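Local coordinates for subtilisin-like protein (Prochloron didemni, PDB 3ZXY), which forms the subtilisin-like protease domain of PatA and probably acts as a serine endopeptidase in the processing of patellamide precursors, at residues G61-S66 with I70-R75; R100-G105 with R134-L139; G219-L224 with Q242-S247; S226-R231 with P237-Q242; R231-D236 with T274-G279. The protein carries 1 engineered substitution. All coordinates share one frame; numbering follows the deposited sequence. Where two conformers were deposited one is given.

Interaction 1: G61-S66 with I70-R75; sequences GQPETS and IAPQCR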
# COMPACT_ATOMS: atom_id res chain seq x y z
N GLY A 61 5.24 -2.23 11.90
CA GLY A 61 5.26 -2.10 13.35
C GLY A 61 5.28 -3.47 14.01
O GLY A 61 4.63 -4.41 13.55
N GLN A 62 6.03 -3.60 15.10
CA GLN A 62 6.28 -4.92 15.66
C GLN A 62 5.29 -5.28 16.76
O GLN A 62 4.70 -4.42 17.40
CB GLN A 62 7.72 -4.99 16.13
CG GLN A 62 8.71 -4.83 15.00
CD GLN A 62 8.72 -6.01 14.06
OE1 GLN A 62 8.96 -7.15 14.48
NE2 GLN A 62 8.48 -5.76 12.77
N PRO A 63 5.08 -6.58 16.96
CA PRO A 63 4.13 -6.99 17.99
C PRO A 63 4.53 -6.48 19.37
O PRO A 63 5.72 -6.42 19.69
CB PRO A 63 4.22 -8.52 17.96
CG PRO A 63 4.68 -8.85 16.59
CD PRO A 63 5.60 -7.73 16.20
N GLU A 64 3.54 -6.10 20.17
CA GLU A 64 3.76 -5.65 21.55
C GLU A 64 4.42 -4.28 21.63
O GLU A 64 4.79 -3.84 22.73
CB GLU A 64 4.58 -6.67 22.37
CG GLU A 64 4.02 -8.08 22.33
CD GLU A 64 5.02 -9.13 22.73
OE1 GLU A 64 6.21 -8.80 22.97
OE2 GLU A 64 4.62 -10.32 22.82
N THR A 65 4.57 -3.60 20.49
CA THR A 65 4.99 -2.20 20.49
C THR A 65 3.74 -1.32 20.42
O THR A 65 2.61 -1.82 20.39
CB THR A 65 5.94 -1.86 19.32
OG1 THR A 65 5.21 -1.80 18.09
CG2 THR A 65 7.08 -2.87 19.21
N SER A 66 3.96 -0.01 20.39
CA SER A 66 2.87 0.96 20.33
C SER A 66 2.10 0.93 19.01
O SER A 66 1.00 1.46 18.94
CB SER A 66 3.43 2.37 20.55
OG SER A 66 4.45 2.67 19.60
N ILE A 70 0.80 -5.18 10.38
CA ILE A 70 0.12 -6.29 9.73
C ILE A 70 1.06 -7.41 9.27
O ILE A 70 0.71 -8.59 9.36
CB ILE A 70 -0.70 -5.76 8.55
CG1 ILE A 70 -1.84 -4.88 9.07
CG2 ILE A 70 -1.23 -6.89 7.67
CD1 ILE A 70 -2.50 -4.04 8.00
N ALA A 71 2.26 -7.05 8.81
CA ALA A 71 3.18 -8.04 8.27
C ALA A 71 4.57 -7.77 8.82
O ALA A 71 5.51 -7.52 8.08
CB ALA A 71 3.16 -8.03 6.74
N PRO A 72 4.70 -7.85 10.16
CA PRO A 72 5.94 -7.43 10.81
C PRO A 72 7.16 -8.25 10.45
O PRO A 72 8.28 -7.77 10.67
CB PRO A 72 5.62 -7.60 12.30
CG PRO A 72 4.52 -8.59 12.35
CD PRO A 72 3.70 -8.29 11.14
N GLN A 73 6.98 -9.48 9.96
CA GLN A 73 8.13 -10.32 9.61
C GLN A 73 8.55 -10.25 8.15
O GLN A 73 9.56 -10.84 7.77
CB GLN A 73 7.84 -11.77 10.01
CG GLN A 73 7.91 -11.96 11.51
CD GLN A 73 7.82 -13.41 11.92
OE1 GLN A 73 8.03 -14.32 11.10
NE2 GLN A 73 7.50 -13.64 13.18
N CYS A 74 7.81 -9.54 7.31
CA CYS A 74 8.22 -9.41 5.92
C CYS A 74 9.41 -8.45 5.86
O CYS A 74 9.61 -7.65 6.77
CB CYS A 74 7.07 -8.89 5.06
SG CYS A 74 5.76 -10.12 4.83
N ARG A 75 10.19 -8.53 4.79
CA ARG A 75 11.29 -7.58 4.58
C ARG A 75 10.78 -6.29 3.96
O ARG A 75 10.03 -6.32 2.97
CB ARG A 75 12.34 -8.22 3.67
CG ARG A 75 13.38 -9.04 4.40
CD ARG A 75 14.62 -9.20 3.53
NE ARG A 75 15.18 -7.91 3.14
CZ ARG A 75 15.87 -7.66 2.03
NH1 ARG A 75 16.11 -8.62 1.13
NH2 ARG A 75 16.31 -6.43 1.79
O HOH W 1 8.87 -9.59 13.33
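Q62 sets its CG opposite its own carbonyl carbon (chi1 -63°) and its chain bends at chi2 (-70°), which carries its carboxamide back onto P72, within the connection between helix 47-60 and strand 75-80 of the subtilisin-like alpha/beta fold. NE2 of Q62 donates to O of P72 over 2.9 Å in an almost straight bond, N-H...O 171°. The acceptor lies practically in the plane of the amide, while the donor is tilted a little from the carbonyl plane of P72. The same nitrogen also bonds to the carbonyl of F60 at the end of helix 47-60, so two oxygens fix the rotation of the amide. P72 turns its ring into the contact: its CB lies 3.4 Å from NE2 of Q62 and 3.6 Å from O of G61. The two proline rings meet more loosely, CD of P63 to CB of P72 at 3.9 Å. Each segment is itself tightly turned, with a type II beta turn from Q62 to T65 and a type I turn from A71 to C74. I70 and C74, flanking the proline, pack on helix 210-230. O of Q62 is gripped by both N and OG1 of T65, the hydroxyl at 2.8 Å. At the amide's other end, a water stands 2.7 Å from OE1 of Q62.

Interaction 2: R100-G105 with R134-L139; sequences RAVNAG and RQNNVL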
# COMPACT_ATOMS: atom_id res chain seq x y z
N ARG A 100 13.35 1.59 -8.78
CA ARG A 100 14.27 1.27 -7.68
C ARG A 100 13.75 0.05 -6.92
O ARG A 100 14.49 -0.88 -6.61
CB ARG A 100 14.38 2.47 -6.72
CG ARG A 100 15.44 2.37 -5.63
CD ARG A 100 16.83 2.72 -6.16
NE ARG A 100 17.78 3.05 -5.09
CZ ARG A 100 18.63 2.20 -4.49
NH1 ARG A 100 18.70 0.92 -4.85
NH2 ARG A 100 19.42 2.64 -3.53
N ALA A 101 12.46 0.07 -6.63
CA ALA A 101 11.84 -1.02 -5.88
C ALA A 101 11.82 -2.32 -6.66
O ALA A 101 12.14 -3.37 -6.11
CB ALA A 101 10.42 -0.65 -5.47
N VAL A 102 11.42 -2.27 -7.93
CA VAL A 102 11.42 -3.47 -8.77
C VAL A 102 12.83 -4.07 -8.83
O VAL A 102 13.03 -5.29 -8.67
CB VAL A 102 10.92 -3.17 -10.20
CG1 VAL A 102 11.16 -4.38 -11.11
CG2 VAL A 102 9.46 -2.75 -10.21
N ASN A 103 13.84 -3.21 -9.05
CA ASN A 103 15.21 -3.68 -9.15
C ASN A 103 15.79 -4.27 -7.86
O ASN A 103 16.70 -5.09 -7.92
CB ASN A 103 16.11 -2.57 -9.68
CG ASN A 103 15.83 -2.24 -11.13
OD1 ASN A 103 15.44 -3.11 -11.90
ND2 ASN A 103 16.06 -1.00 -11.51
N ALA A 104 15.21 -3.88 -6.72
CA ALA A 104 15.58 -4.39 -5.41
C ALA A 104 14.78 -5.65 -5.02
O ALA A 104 14.92 -6.16 -3.91
CB ALA A 104 15.39 -3.31 -4.35
N GLY A 105 13.96 -6.15 -5.94
CA GLY A 105 13.23 -7.40 -5.72
C GLY A 105 11.93 -7.30 -4.94
O GLY A 105 11.49 -8.29 -4.34
N ARG A 134 4.09 -4.81 -14.09
CA ARG A 134 3.19 -5.82 -14.67
C ARG A 134 4.00 -6.93 -15.33
O ARG A 134 3.70 -8.13 -15.16
CB ARG A 134 2.22 -5.16 -15.66
CG ARG A 134 1.10 -6.07 -16.16
CD ARG A 134 0.24 -5.34 -17.19
NE ARG A 134 1.08 -4.70 -18.22
CZ ARG A 134 1.69 -5.33 -19.23
NH1 ARG A 134 1.55 -6.64 -19.43
NH2 ARG A 134 2.43 -4.63 -20.08
N GLN A 135 5.06 -6.56 -16.05
CA GLN A 135 5.90 -7.55 -16.73
C GLN A 135 6.73 -8.42 -15.77
O GLN A 135 7.06 -9.56 -16.11
CB GLN A 135 6.79 -6.86 -17.74
CG GLN A 135 5.99 -6.22 -18.87
CD GLN A 135 6.86 -5.37 -19.77
OE1 GLN A 135 7.19 -4.22 -19.43
NE2 GLN A 135 7.22 -5.91 -20.92
N ASN A 136 7.05 -7.90 -14.59
CA ASN A 136 7.83 -8.62 -13.57
C ASN A 136 7.00 -9.23 -12.45
O ASN A 136 7.55 -9.75 -11.47
CB ASN A 136 8.88 -7.68 -12.97
CG ASN A 136 10.08 -7.49 -13.88
OD1 ASN A 136 11.05 -8.26 -13.83
ND2 ASN A 136 10.00 -6.51 -14.75
N ASN A 137 5.68 -9.17 -12.60
CA ASN A 137 4.75 -9.65 -11.57
C ASN A 137 5.03 -9.06 -10.17
O ASN A 137 5.21 -9.78 -9.18
CB ASN A 137 4.73 -11.18 -11.53
CG ASN A 137 3.52 -11.73 -10.81
OD1 ASN A 137 2.60 -10.99 -10.43
ND2 ASN A 137 3.52 -13.04 -10.61
N VAL A 138 5.06 -7.74 -10.12
CA VAL A 138 5.20 -6.97 -8.90
C VAL A 138 3.88 -6.23 -8.72
O VAL A 138 3.43 -5.57 -9.66
CB VAL A 138 6.36 -5.96 -9.02
CG1 VAL A 138 6.44 -5.05 -7.80
CG2 VAL A 138 7.68 -6.68 -9.27
N LEU A 139 3.25 -6.34 -7.57
CA LEU A 139 1.94 -5.70 -7.37
C LEU A 139 2.07 -4.29 -6.80
O LEU A 139 2.63 -4.11 -5.72
CB LEU A 139 1.10 -6.54 -6.42
CG LEU A 139 -0.24 -5.96 -5.99
CD1 LEU A 139 -1.14 -5.75 -7.20
CD2 LEU A 139 -0.92 -6.87 -4.97
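N136, the first residue to leave helical geometry after helix 124-135, leans toward V102 near the end of helix 91-103; its CG is 4.3 Å from CG1 of V102. The polar end of this asparagine is engaged behind it, ND2 bonding to the carbonyl of L132 in the helix just before it, which leaves van der Waals contact as the tie to V102. N137 follows with a left-handed backbone (phi 52°) and directs its side chain elsewhere: OD1 accepts from the backbone N of Q238 and ND2 donates to OD1 of D236, so one amide holds the start of helix 237-247 with both its ends. V138 then returns to the contact. In both valines CG1 is anti to the backbone N (chi1 174° in V138, 171° in V102), and the other branches face one another, CG2 of V138 standing 4.4 Å from CG2 of V102. This is light apolar packing without a polar bond between the segments. Opposite, helix 91-103 finishes in a Schellman motif: G105 takes positive phi, and its N bonds to O of V102 over 3.0 Å. L139 opens strand 139-143, bonded through its backbone to H107 and I109. Strand 108-111, helix 124-135 and strand 139-143 form a beta-alpha-beta crossover of the parallel sheet; V102 and V138 both rest on I109 of its first strand and on C133 of its helix, while L139 packs against helix 237-247.

Interaction 3: G219-L224 with Q242-S247; sequences GVAALL and QLLLQS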
# COMPACT_ATOMS: atom_id res chain seq x y z
N GLY A 219 -0.25 -4.82 3.37
CA GLY A 219 0.06 -5.78 4.42
C GLY A 219 -0.64 -7.11 4.25
O GLY A 219 -0.01 -8.19 4.35
N VAL A 220 -1.95 -7.05 3.98
CA VAL A 220 -2.71 -8.27 3.74
C VAL A 220 -2.18 -9.02 2.51
O VAL A 220 -2.03 -10.26 2.53
CB VAL A 220 -4.22 -7.98 3.63
CG1 VAL A 220 -4.96 -9.23 3.15
CG2 VAL A 220 -4.75 -7.48 4.97
N ALA A 221 -1.87 -8.29 1.44
CA ALA A 221 -1.28 -8.89 0.23
C ALA A 221 0.02 -9.60 0.58
O ALA A 221 0.28 -10.69 0.08
CB ALA A 221 -1.06 -7.84 -0.87
N ALA A 222 0.82 -9.00 1.45
CA ALA A 222 2.07 -9.60 1.87
C ALA A 222 1.83 -10.90 2.64
O ALA A 222 2.55 -11.87 2.45
CB ALA A 222 2.89 -8.61 2.69
N LEU A 223 0.81 -10.93 3.49
CA LEU A 223 0.44 -12.14 4.20
C LEU A 223 -0.04 -13.23 3.25
O LEU A 223 0.25 -14.40 3.46
CB LEU A 223 -0.61 -11.87 5.28
CG LEU A 223 -0.14 -10.95 6.41
CD1 LEU A 223 -1.29 -10.76 7.38
CD2 LEU A 223 1.08 -11.51 7.13
N LEU A 224 -0.78 -12.85 2.21
CA LEU A 224 -1.22 -13.85 1.21
C LEU A 224 -0.03 -14.42 0.43
O LEU A 224 0.05 -15.63 0.20
CB LEU A 224 -2.28 -13.24 0.29
CG LEU A 224 -3.63 -13.00 0.97
CD1 LEU A 224 -4.46 -12.03 0.13
CD2 LEU A 224 -4.38 -14.32 1.17
N GLN A 242 -5.86 -10.70 -7.68
CA GLN A 242 -7.09 -11.32 -8.19
C GLN A 242 -7.90 -11.90 -7.02
O GLN A 242 -9.14 -11.79 -6.98
CB GLN A 242 -6.73 -12.38 -9.23
CG GLN A 242 -7.91 -12.80 -10.09
CD GLN A 242 -8.26 -11.80 -11.19
OE1 GLN A 242 -7.73 -10.69 -11.25
NE2 GLN A 242 -9.17 -12.19 -12.05
N LEU A 243 -7.20 -12.53 -6.08
CA LEU A 243 -7.87 -13.10 -4.90
C LEU A 243 -8.54 -12.03 -4.05
O LEU A 243 -9.66 -12.21 -3.57
CB LEU A 243 -6.88 -13.89 -4.03
CG LEU A 243 -6.34 -15.18 -4.63
CD1 LEU A 243 -5.08 -15.60 -3.88
CD2 LEU A 243 -7.39 -16.28 -4.56
N LEU A 244 -7.85 -10.90 -3.86
CA LEU A 244 -8.40 -9.81 -3.08
C LEU A 244 -9.62 -9.21 -3.76
O LEU A 244 -10.63 -8.88 -3.11
CB LEU A 244 -7.32 -8.74 -2.83
CG LEU A 244 -6.27 -9.14 -1.79
CD1 LEU A 244 -5.04 -8.23 -1.84
CD2 LEU A 244 -6.90 -9.16 -0.40
N LEU A 245 -9.55 -9.02 -5.08
CA LEU A 245 -10.68 -8.50 -5.82
C LEU A 245 -11.85 -9.47 -5.86
O LEU A 245 -13.00 -9.07 -5.71
CB LEU A 245 -10.25 -8.10 -7.25
CG LEU A 245 -9.32 -6.90 -7.35
CD1 LEU A 245 -8.79 -6.81 -8.77
CD2 LEU A 245 -10.02 -5.62 -6.95
N GLN A 246 -11.58 -10.76 -6.04
CA GLN A 246 -12.66 -11.74 -6.14
C GLN A 246 -13.41 -11.95 -4.84
O GLN A 246 -14.63 -12.14 -4.85
CB GLN A 246 -12.11 -13.09 -6.61
CG GLN A 246 -13.22 -14.10 -6.79
CD GLN A 246 -12.89 -15.19 -7.77
OE1 GLN A 246 -12.97 -16.37 -7.44
NE2 GLN A 246 -12.57 -14.80 -9.01
N SER A 247 -12.68 -11.91 -3.73
CA SER A 247 -13.25 -12.13 -2.42
C SER A 247 -13.86 -10.87 -1.80
O SER A 247 -14.56 -10.96 -0.79
CB SER A 247 -12.22 -12.74 -1.47
OG SER A 247 -11.11 -11.88 -1.29
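L244 reaches from helix 237-247 to helix 210-230 and meets V220, A221 and L224. From CB, which heads toward the other helix, the chain turns so that CG lies opposite the carbonyl carbon (chi1 -74°); CG comes within 3.9 Å of CD1 of L224. There it forks. CD1 goes to the small side chain of A221, 4.1 Å from its CB, and CD2 meets two larger neighbours, 3.8 Å from CD1 of L224 and 4.0 Å from CG1 of V220. The axes of the two helical segments approach to 11.2 Å, with 114° between their N-to-C directions, a wide spacing spanned by branched side chains rather than by touching backbones. All four residues are buried. With an alanine at L244 both methyl branches would be gone, which would probably open a gap facing V220 and L224 and weaken the join between the helices. V220 and L224 also pack on helix 269-278, and L244 on L267. The contact thus belongs to the subtilisin fold, in which the long helix 210-230, carrying near its start the position predicted for the catalytic serine (the engineered A211 here), is backed by C-terminal helices.

Interaction 4: S226-R231 with P237-Q242; sequences SEQVRR and PQKVRQ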
# COMPACT_ATOMS: atom_id res chain seq x y z
N SER A 226 2.96 -14.63 1.65
CA SER A 226 3.65 -15.42 2.64
C SER A 226 3.01 -16.81 2.75
O SER A 226 3.70 -17.83 2.89
CB SER A 226 3.65 -14.70 3.98
OG SER A 226 4.40 -13.49 3.89
N GLU A 227 1.68 -16.83 2.66
CA GLU A 227 0.97 -18.10 2.65
C GLU A 227 1.31 -18.94 1.42
O GLU A 227 1.44 -20.15 1.51
CB GLU A 227 -0.54 -17.85 2.74
CG GLU A 227 -1.30 -19.06 3.26
CD GLU A 227 -0.95 -19.40 4.71
OE1 GLU A 227 -0.60 -18.47 5.49
OE2 GLU A 227 -1.04 -20.59 5.07
N GLN A 228 1.43 -18.31 0.26
CA GLN A 228 1.84 -19.03 -0.93
C GLN A 228 3.18 -19.71 -0.71
O GLN A 228 3.35 -20.89 -1.04
CB GLN A 228 1.89 -18.11 -2.16
CG GLN A 228 0.52 -17.67 -2.64
CD GLN A 228 0.57 -16.67 -3.78
OE1 GLN A 228 1.51 -15.91 -3.91
NE2 GLN A 228 -0.49 -16.64 -4.59
N VAL A 229 4.15 -18.98 -0.14
CA VAL A 229 5.47 -19.55 0.14
C VAL A 229 5.34 -20.77 1.08
O VAL A 229 5.96 -21.81 0.86
CB VAL A 229 6.40 -18.50 0.77
CG1 VAL A 229 7.73 -19.11 1.19
CG2 VAL A 229 6.63 -17.37 -0.22
N ARG A 230 4.54 -20.63 2.12
CA ARG A 230 4.36 -21.72 3.07
C ARG A 230 3.82 -22.98 2.37
O ARG A 230 4.21 -24.10 2.69
CB ARG A 230 3.38 -21.31 4.16
CG ARG A 230 2.94 -22.48 4.98
CD ARG A 230 2.10 -22.06 6.14
NE ARG A 230 1.73 -23.25 6.87
CZ ARG A 230 0.52 -23.78 6.90
NH1 ARG A 230 -0.49 -23.18 6.28
NH2 ARG A 230 0.30 -24.85 7.63
N ARG A 231 2.93 -22.77 1.41
CA ARG A 231 2.32 -23.86 0.65
C ARG A 231 3.23 -24.46 -0.41
O ARG A 231 2.88 -25.44 -1.06
CB ARG A 231 1.02 -23.40 0.01
CG ARG A 231 -0.03 -22.96 1.02
CD ARG A 231 -1.21 -22.34 0.31
NE ARG A 231 -2.02 -23.34 -0.38
CZ ARG A 231 -3.02 -24.03 0.17
NH1 ARG A 231 -3.32 -23.85 1.45
NH2 ARG A 231 -3.72 -24.90 -0.55
N PRO A 237 2.22 -12.15 -7.04
CA PRO A 237 1.55 -10.93 -6.63
C PRO A 237 0.29 -10.62 -7.43
O PRO A 237 -0.70 -10.16 -6.84
CB PRO A 237 2.64 -9.86 -6.80
CG PRO A 237 3.88 -10.64 -6.45
CD PRO A 237 3.68 -11.95 -7.15
N GLN A 238 0.30 -10.83 -8.74
CA GLN A 238 -0.90 -10.57 -9.52
C GLN A 238 -2.04 -11.54 -9.19
O GLN A 238 -3.20 -11.17 -9.23
CB GLN A 238 -0.62 -10.52 -11.03
CG GLN A 238 0.01 -9.20 -11.47
CD GLN A 238 -0.93 -8.00 -11.27
OE1 GLN A 238 -2.13 -8.08 -11.54
NE2 GLN A 238 -0.38 -6.89 -10.80
N LYS A 239 -1.71 -12.76 -8.81
CA LYS A 239 -2.74 -13.69 -8.34
C LYS A 239 -3.32 -13.20 -7.02
O LYS A 239 -4.54 -13.32 -6.78
CB LYS A 239 -2.17 -15.11 -8.15
CG LYS A 239 -3.21 -16.13 -7.72
CD LYS A 239 -2.62 -17.53 -7.69
CE LYS A 239 -3.69 -18.60 -7.46
NZ LYS A 239 -3.05 -19.91 -7.15
N VAL A 240 -2.48 -12.67 -6.14
CA VAL A 240 -2.96 -12.15 -4.88
C VAL A 240 -3.92 -10.97 -5.11
O VAL A 240 -4.97 -10.87 -4.45
CB VAL A 240 -1.79 -11.78 -3.95
CG1 VAL A 240 -2.26 -10.87 -2.82
CG2 VAL A 240 -1.11 -13.06 -3.43
N ARG A 241 -3.60 -10.10 -6.05
CA ARG A 241 -4.55 -9.06 -6.45
C ARG A 241 -5.90 -9.65 -6.86
O ARG A 241 -6.95 -9.17 -6.46
CB ARG A 241 -3.97 -8.24 -7.59
CG ARG A 241 -4.89 -7.15 -8.12
CD ARG A 241 -4.17 -6.44 -9.24
NE ARG A 241 -4.92 -5.46 -9.97
CZ ARG A 241 -5.58 -5.66 -11.11
NH1 ARG A 241 -5.72 -6.86 -11.67
NH2 ARG A 241 -6.14 -4.61 -11.69
N GLN A 242 -5.86 -10.70 -7.68
CA GLN A 242 -7.09 -11.32 -8.19
C GLN A 242 -7.90 -11.90 -7.02
O GLN A 242 -9.14 -11.79 -6.98
CB GLN A 242 -6.73 -12.38 -9.23
CG GLN A 242 -7.91 -12.80 -10.09
CD GLN A 242 -8.26 -11.80 -11.19
OE1 GLN A 242 -7.73 -10.69 -11.25
NE2 GLN A 242 -9.17 -12.19 -12.05
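OE1 of Q228 accepts the backbone N-H of D236 at 2.8 Å, and the carboxamide so held is laid against V240 and K239. The glutamine runs straight out from helix 210-230, its chi2 of 175° keeping the chain extended so that the amide reaches the first turn of helix 237-247. CG2 of V240 meets this group almost evenly, 3.8 Å from NE2 of Q228 and 3.9 Å from OE1 of Q228. K239 contributes its aliphatic part, with CD 3.9 Å from NE2 of Q228; the extended lysine carries its ammonium onward to a long, weak ion pair with E233. These are van der Waals contacts, and the polar link runs through D236, the N-cap residue, whose OD1 receives the backbone N of K239. Substituting an alanine for Q228 would remove the acceptor, and the N-H of D236 would probably lose its mate while V240 and K239 lost the group resting on them. On helix 210-230 itself, NH1 of R230 forms a salt bridge with OE2 of E227 at 2.9 Å, the carboxylate oxygen lying at the edge of the guanidinium and close to its plane. Helices 210-230 and 237-247 follow each other in the chain, and this contact lies beside the loop that connects them. V240 packs on A221, L224 and L225 of the earlier helix, Q228 also touches L276 of helix 269-278, and P237 rests on L139 at the start of strand 139-143.

Interaction 5: R231-D236 with T274-G279; sequences RGETPD and TLLKGG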
# COMPACT_ATOMS: atom_id res chain seq x y z
N ARG A 231 2.93 -22.77 1.41
CA ARG A 231 2.32 -23.86 0.65
C ARG A 231 3.23 -24.46 -0.41
O ARG A 231 2.88 -25.44 -1.06
CB ARG A 231 1.02 -23.40 0.01
CG ARG A 231 -0.03 -22.96 1.02
CD ARG A 231 -1.21 -22.34 0.31
NE ARG A 231 -2.02 -23.34 -0.38
CZ ARG A 231 -3.02 -24.03 0.17
NH1 ARG A 231 -3.32 -23.85 1.45
NH2 ARG A 231 -3.72 -24.90 -0.55
N GLY A 232 4.42 -23.89 -0.58
CA GLY A 232 5.37 -24.38 -1.57
C GLY A 232 5.16 -23.81 -2.95
O GLY A 232 5.73 -24.33 -3.92
N GLU A 233 4.39 -22.71 -3.04
CA GLU A 233 4.08 -22.06 -4.30
C GLU A 233 5.09 -20.94 -4.52
O GLU A 233 5.59 -20.36 -3.56
CB GLU A 233 2.71 -21.38 -4.26
CG GLU A 233 1.46 -22.24 -4.24
CD GLU A 233 0.18 -21.40 -4.30
OE1 GLU A 233 0.13 -20.39 -5.05
OE2 GLU A 233 -0.81 -21.73 -3.61
N THR A 234 5.34 -20.62 -5.77
CA THR A 234 6.07 -19.41 -6.12
C THR A 234 5.18 -18.21 -5.78
O THR A 234 4.02 -18.20 -6.15
CB THR A 234 6.40 -19.36 -7.62
OG1 THR A 234 7.08 -20.56 -7.99
CG2 THR A 234 7.27 -18.16 -7.94
N PRO A 235 5.71 -17.20 -5.07
CA PRO A 235 4.86 -16.04 -4.82
C PRO A 235 4.35 -15.41 -6.12
O PRO A 235 5.10 -15.27 -7.07
CB PRO A 235 5.78 -15.06 -4.09
CG PRO A 235 6.95 -15.84 -3.62
CD PRO A 235 7.06 -17.04 -4.49
N ASP A 236 3.07 -15.03 -6.13
CA ASP A 236 2.42 -14.55 -7.35
C ASP A 236 1.58 -13.32 -7.01
O ASP A 236 0.39 -13.43 -6.68
CB ASP A 236 1.55 -15.67 -7.94
CG ASP A 236 1.00 -15.35 -9.32
OD1 ASP A 236 1.00 -14.17 -9.75
OD2 ASP A 236 0.53 -16.33 -9.99
N THR A 274 -9.45 -18.06 2.35
CA THR A 274 -10.22 -19.29 2.02
C THR A 274 -10.08 -19.64 0.54
O THR A 274 -9.95 -20.81 0.18
CB THR A 274 -11.69 -19.11 2.42
OG1 THR A 274 -11.74 -18.99 3.85
CG2 THR A 274 -12.56 -20.32 1.98
N LEU A 275 -10.13 -18.64 -0.32
CA LEU A 275 -10.00 -18.87 -1.77
C LEU A 275 -8.61 -19.35 -2.11
O LEU A 275 -8.46 -20.27 -2.89
CB LEU A 275 -10.30 -17.62 -2.61
CG LEU A 275 -11.75 -17.35 -2.98
CD1 LEU A 275 -11.79 -16.13 -3.89
CD2 LEU A 275 -12.40 -18.57 -3.64
N LEU A 276 -7.59 -18.75 -1.52
CA LEU A 276 -6.21 -19.19 -1.74
C LEU A 276 -6.04 -20.64 -1.30
O LEU A 276 -5.49 -21.45 -2.04
CB LEU A 276 -5.24 -18.26 -0.99
CG LEU A 276 -3.75 -18.43 -1.24
CD1 LEU A 276 -3.05 -17.16 -0.73
CD2 LEU A 276 -3.24 -19.66 -0.56
N LYS A 277 -6.56 -20.96 -0.12
CA LYS A 277 -6.36 -22.28 0.44
C LYS A 277 -7.10 -23.36 -0.33
O LYS A 277 -6.63 -24.50 -0.42
CB LYS A 277 -6.76 -22.31 1.92
CG LYS A 277 -5.77 -21.53 2.75
CD LYS A 277 -6.33 -21.15 4.10
CE LYS A 277 -6.34 -22.28 5.10
NZ LYS A 277 -6.50 -21.67 6.45
N GLY A 278 -8.26 -23.02 -0.89
CA GLY A 278 -9.05 -24.00 -1.62
C GLY A 278 -8.59 -24.25 -3.05
O GLY A 278 -8.86 -25.33 -3.60
N GLY A 279 -7.90 -23.27 -3.63
CA GLY A 279 -7.45 -23.35 -5.01
C GLY A 279 -8.55 -23.08 -6.02
O GLY A 279 -8.35 -23.34 -7.21
O HOH W 2 -3.84 -21.23 -4.05
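The turn after helix 210-230 approaches the last turn of helix 269-278, the CA atoms of R231 and K277 lying 8.8 Å apart. G232 ends the first helix in a Schellman motif, its phi of 85° being one that favours glycine; G279, also at positive phi, follows the other helix. The unit joins the exit of the long helix to the final helix of the subtilisin-like domain. R231 spans the distance. Its chain bends at chi3 (73°), which turns the guanidinium onto the backbone of the opposite helix. On the way CD of R231 slides along L276, 3.5 Å from its CD2. One face of the flat group lies against CA of K277, 3.3 Å from the plane, and O of L276, 4.0 Å from it, both offset from the centre of the group. NH1 of R231 also touches the aliphatic stem of K277, 3.6 Å from CG, whereas NZ of K277 stays well away from the guanidinium. The carbonyl-bearing end of the helix would probably favour a positive group here and offset part of the like-charge repulsion. L276 is buried, anchored by L224 and L243 of the two preceding helices. E233 adds a negative charge beside the arginine, in a long salt bridge of 3.8 Å from its OE2 to NE of R231. One water spends both protons across the interface, donating to OE2 of E233 at 3.1 Å and to O of L276 at 2.6 Å.

How the interactions relate
From the N terminus, interaction 1 closes the short connection from helix 47-60 to strand 75-80, and it touches interaction 3 and interaction 4 along helix 210-230. Interaction 2 comes next in series, enclosing strand 108-111 and helix 124-135; through N137 and L139 it reaches the start of helix 237-247. The remaining three are interlaced. Interaction 4 lies within the span of interaction 3: both join helix 210-230 to helix 237-247, the inner one close to their connecting loop, and they share Q242. Interaction 5 begins in that loop, shares R231 with interaction 4, and crosses both by running on to helix 269-278, so the three C-terminal helices become one packed group beside the parallel sheet.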